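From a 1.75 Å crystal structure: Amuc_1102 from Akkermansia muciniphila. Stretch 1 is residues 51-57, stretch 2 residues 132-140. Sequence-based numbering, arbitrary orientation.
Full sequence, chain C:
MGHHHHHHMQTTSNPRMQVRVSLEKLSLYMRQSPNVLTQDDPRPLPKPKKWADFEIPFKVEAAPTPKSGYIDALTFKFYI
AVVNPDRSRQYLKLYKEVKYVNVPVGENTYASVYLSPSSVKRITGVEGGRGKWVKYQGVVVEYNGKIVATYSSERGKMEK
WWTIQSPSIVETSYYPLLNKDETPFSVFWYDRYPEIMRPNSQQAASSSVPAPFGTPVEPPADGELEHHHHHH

Stretch 1 (51-57) WADFEIP
Stretch 2 (132-140) KWVKYQGVV

A strand (51-57) packs against a second strand and the loop residue just before it solely through side chains, a small and largely apolar contact that buries 236 Å² and contains no hydrogen bond between the stretches. The first stretch is extended throughout, with phi between -71° and -130° and psi between 106° and 150°. The second passes through Lys 132 (phi/psi -89°/73°), turns at Trp 133 (-77°/-16°), extends at Val 134 (-88°/111°) and turns again at Lys 135 (-86°/-47°), where Lys 135 NZ donates a hydrogen bond to Lys 132 O at 2.7 Å; from Tyr 136 to Val 140 it is extended, with phi -119° to -156° and psi 127° to 151°. The strand axes approach to 10.0 Å, too far for backbone pairing, and their N-to-C directions differ by 48° (signed crossing angle -48°). In register, the CA of Ala 52 lies 10.5 Å from the CA of Val 134, that of Phe 54 9.8 Å from the CA of Gln 137, and that of Ile 56 8.6 Å from the CA of Val 139, so the backbones draw together toward their C-terminal ends.

Strand alternation directs Ala 52, Phe 54 and Ile 56 toward the second stretch, while Asp 53 and Glu 55 remain out of its reach. Phe 54 (chi1 m, chi2 -91°) is central. Its CE1 lies 3.9 Å from Val 134 CG2 (chi1 t) and 3.6 Å from Gln 137 OE1 (chi1 m, chi2 t); both partners sit at the ring edge, where the amide oxygen can face the slightly positive C-H rim. The CA-to-CB bond of Trp 133 points sideways to the first stretch, but chi1 p and chi2 -89° bring the end of the indole nearer. Its CH2 comes within 3.9 Å of Ala 52 CB, which meets the indole edge, and 4.1 Å of Phe 54 CZ, an oblique aromatic approach. Farther along, Ile 56 (chi1 and chi2 t) places CD1 4.0 Å from Val 139 CG2 (chi1 t), an aliphatic van der Waals contact.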

# COMPACT_ATOMS: atom_id res chain seq x y z
N TRP C 51 9.49 3.68 16.48
CA TRP C 51 10.05 3.15 15.25
C TRP C 51 11.50 3.59 15.10
O TRP C 51 11.89 4.67 15.56
CB TRP C 51 9.25 3.68 14.06
CG TRP C 51 7.89 3.10 13.94
CD1 TRP C 51 6.84 3.22 14.82
CD2 TRP C 51 7.42 2.31 12.86
NE1 TRP C 51 5.75 2.51 14.35
CE2 TRP C 51 6.09 1.95 13.14
CE3 TRP C 51 8.02 1.84 11.68
CZ2 TRP C 51 5.34 1.16 12.28
CZ3 TRP C 51 7.27 1.05 10.83
CH2 TRP C 51 5.95 0.72 11.13
N ALA C 52 12.30 2.76 14.44
CA ALA C 52 13.63 3.19 14.00
C ALA C 52 13.49 3.95 12.68
O ALA C 52 12.99 3.40 11.70
CB ALA C 52 14.56 1.99 13.82
N ASP C 53 13.91 5.21 12.67
CA ASP C 53 13.81 6.06 11.49
C ASP C 53 15.23 6.44 11.09
O ASP C 53 15.87 7.25 11.78
CB ASP C 53 12.94 7.28 11.80
CG ASP C 53 12.94 8.34 10.70
OD1 ASP C 53 13.47 8.11 9.59
OD2 ASP C 53 12.36 9.40 10.96
N PHE C 54 15.73 5.84 10.01
CA PHE C 54 17.07 6.12 9.51
C PHE C 54 16.97 7.25 8.50
O PHE C 54 16.26 7.13 7.51
CB PHE C 54 17.69 4.88 8.85
CG PHE C 54 17.93 3.73 9.80
CD1 PHE C 54 19.15 3.60 10.46
CD2 PHE C 54 16.96 2.76 10.00
CE1 PHE C 54 19.38 2.51 11.33
CE2 PHE C 54 17.17 1.69 10.86
CZ PHE C 54 18.39 1.56 11.52
N GLU C 55 17.68 8.36 8.75
CA GLU C 55 17.56 9.57 7.94
C GLU C 55 18.91 9.92 7.36
O GLU C 55 19.90 9.93 8.09
CB GLU C 55 17.08 10.74 8.80
CG GLU C 55 15.71 10.54 9.44
CD GLU C 55 14.63 11.01 8.51
OE1 GLU C 55 14.79 12.12 7.94
OE2 GLU C 55 13.64 10.27 8.33
N ILE C 56 18.97 10.24 6.06
CA ILE C 56 20.19 10.76 5.45
C ILE C 56 19.91 12.03 4.66
O ILE C 56 19.11 12.01 3.71
CB ILE C 56 20.92 9.71 4.59
CG1 ILE C 56 22.24 10.28 4.05
CG2 ILE C 56 20.04 9.14 3.46
CD1 ILE C 56 23.23 9.16 3.64
N PRO C 57 20.50 13.16 5.03
CA PRO C 57 20.35 14.37 4.22
C PRO C 57 21.12 14.25 2.92
O PRO C 57 22.18 13.63 2.87
CB PRO C 57 20.98 15.47 5.09
CG PRO C 57 21.26 14.87 6.42
CD PRO C 57 21.37 13.36 6.19
N LYS C 132 24.28 0.26 21.13
CA LYS C 132 24.61 0.51 19.73
C LYS C 132 24.26 -0.74 18.92
O LYS C 132 25.12 -1.51 18.49
CB LYS C 132 26.07 0.89 19.57
CG LYS C 132 26.40 2.28 20.06
CD LYS C 132 25.63 3.34 19.28
CE LYS C 132 25.30 4.51 20.19
NZ LYS C 132 26.43 4.82 21.11
N TRP C 133 22.95 -0.94 18.74
CA TRP C 133 22.51 -2.16 18.08
C TRP C 133 22.71 -2.12 16.57
O TRP C 133 22.67 -3.17 15.93
CB TRP C 133 21.05 -2.45 18.43
CG TRP C 133 20.06 -1.35 18.14
CD1 TRP C 133 19.69 -0.32 18.97
CD2 TRP C 133 19.26 -1.21 16.95
NE1 TRP C 133 18.72 0.45 18.36
CE2 TRP C 133 18.44 -0.08 17.12
CE3 TRP C 133 19.16 -1.95 15.76
CZ2 TRP C 133 17.52 0.35 16.15
CZ3 TRP C 133 18.26 -1.53 14.80
CH2 TRP C 133 17.46 -0.38 14.99
N VAL C 134 22.93 -0.94 15.99
CA VAL C 134 23.26 -0.84 14.58
C VAL C 134 24.78 -0.96 14.44
O VAL C 134 25.52 -0.06 14.84
CB VAL C 134 22.77 0.49 13.98
CG1 VAL C 134 23.09 0.53 12.49
CG2 VAL C 134 21.27 0.67 14.23
N LYS C 135 25.24 -2.06 13.86
CA LYS C 135 26.68 -2.32 13.78
C LYS C 135 27.32 -1.66 12.56
O LYS C 135 28.37 -1.03 12.69
CB LYS C 135 26.93 -3.83 13.76
CG LYS C 135 26.51 -4.51 15.05
CD LYS C 135 26.96 -3.70 16.27
CE LYS C 135 26.58 -4.40 17.56
NZ LYS C 135 26.87 -3.58 18.77
N TYR C 136 26.70 -1.80 11.39
CA TYR C 136 27.19 -1.16 10.17
C TYR C 136 26.03 -0.51 9.43
O TYR C 136 24.89 -0.97 9.50
CB TYR C 136 27.84 -2.16 9.25
CG TYR C 136 28.98 -2.92 9.89
CD1 TYR C 136 30.15 -2.28 10.24
CD2 TYR C 136 28.87 -4.28 10.14
CE1 TYR C 136 31.20 -2.96 10.82
CE2 TYR C 136 29.93 -4.98 10.73
CZ TYR C 136 31.09 -4.31 11.06
OH TYR C 136 32.14 -4.97 11.63
N GLN C 137 26.35 0.56 8.69
CA GLN C 137 25.39 1.27 7.85
C GLN C 137 26.03 1.60 6.51
O GLN C 137 27.23 1.88 6.43
CB GLN C 137 24.91 2.59 8.47
CG GLN C 137 24.31 2.45 9.84
CD GLN C 137 23.72 3.74 10.38
OE1 GLN C 137 22.71 3.73 11.08
NE2 GLN C 137 24.37 4.86 10.08
N GLY C 138 25.22 1.61 5.46
CA GLY C 138 25.68 2.08 4.17
C GLY C 138 24.52 2.55 3.32
O GLY C 138 23.40 2.03 3.44
N VAL C 139 24.79 3.54 2.47
CA VAL C 139 23.81 4.04 1.52
C VAL C 139 24.50 4.22 0.17
O VAL C 139 25.53 4.89 0.10
CB VAL C 139 23.18 5.37 1.97
CG1 VAL C 139 22.21 5.88 0.90
CG2 VAL C 139 22.48 5.20 3.32
N VAL C 140 23.93 3.63 -0.87
CA VAL C 140 24.42 3.78 -2.24
C VAL C 140 23.33 4.42 -3.08
O VAL C 140 22.19 3.95 -3.07
CB VAL C 140 24.84 2.43 -2.84
CG1 VAL C 140 25.26 2.60 -4.32
CG2 VAL C 140 25.98 1.81 -2.02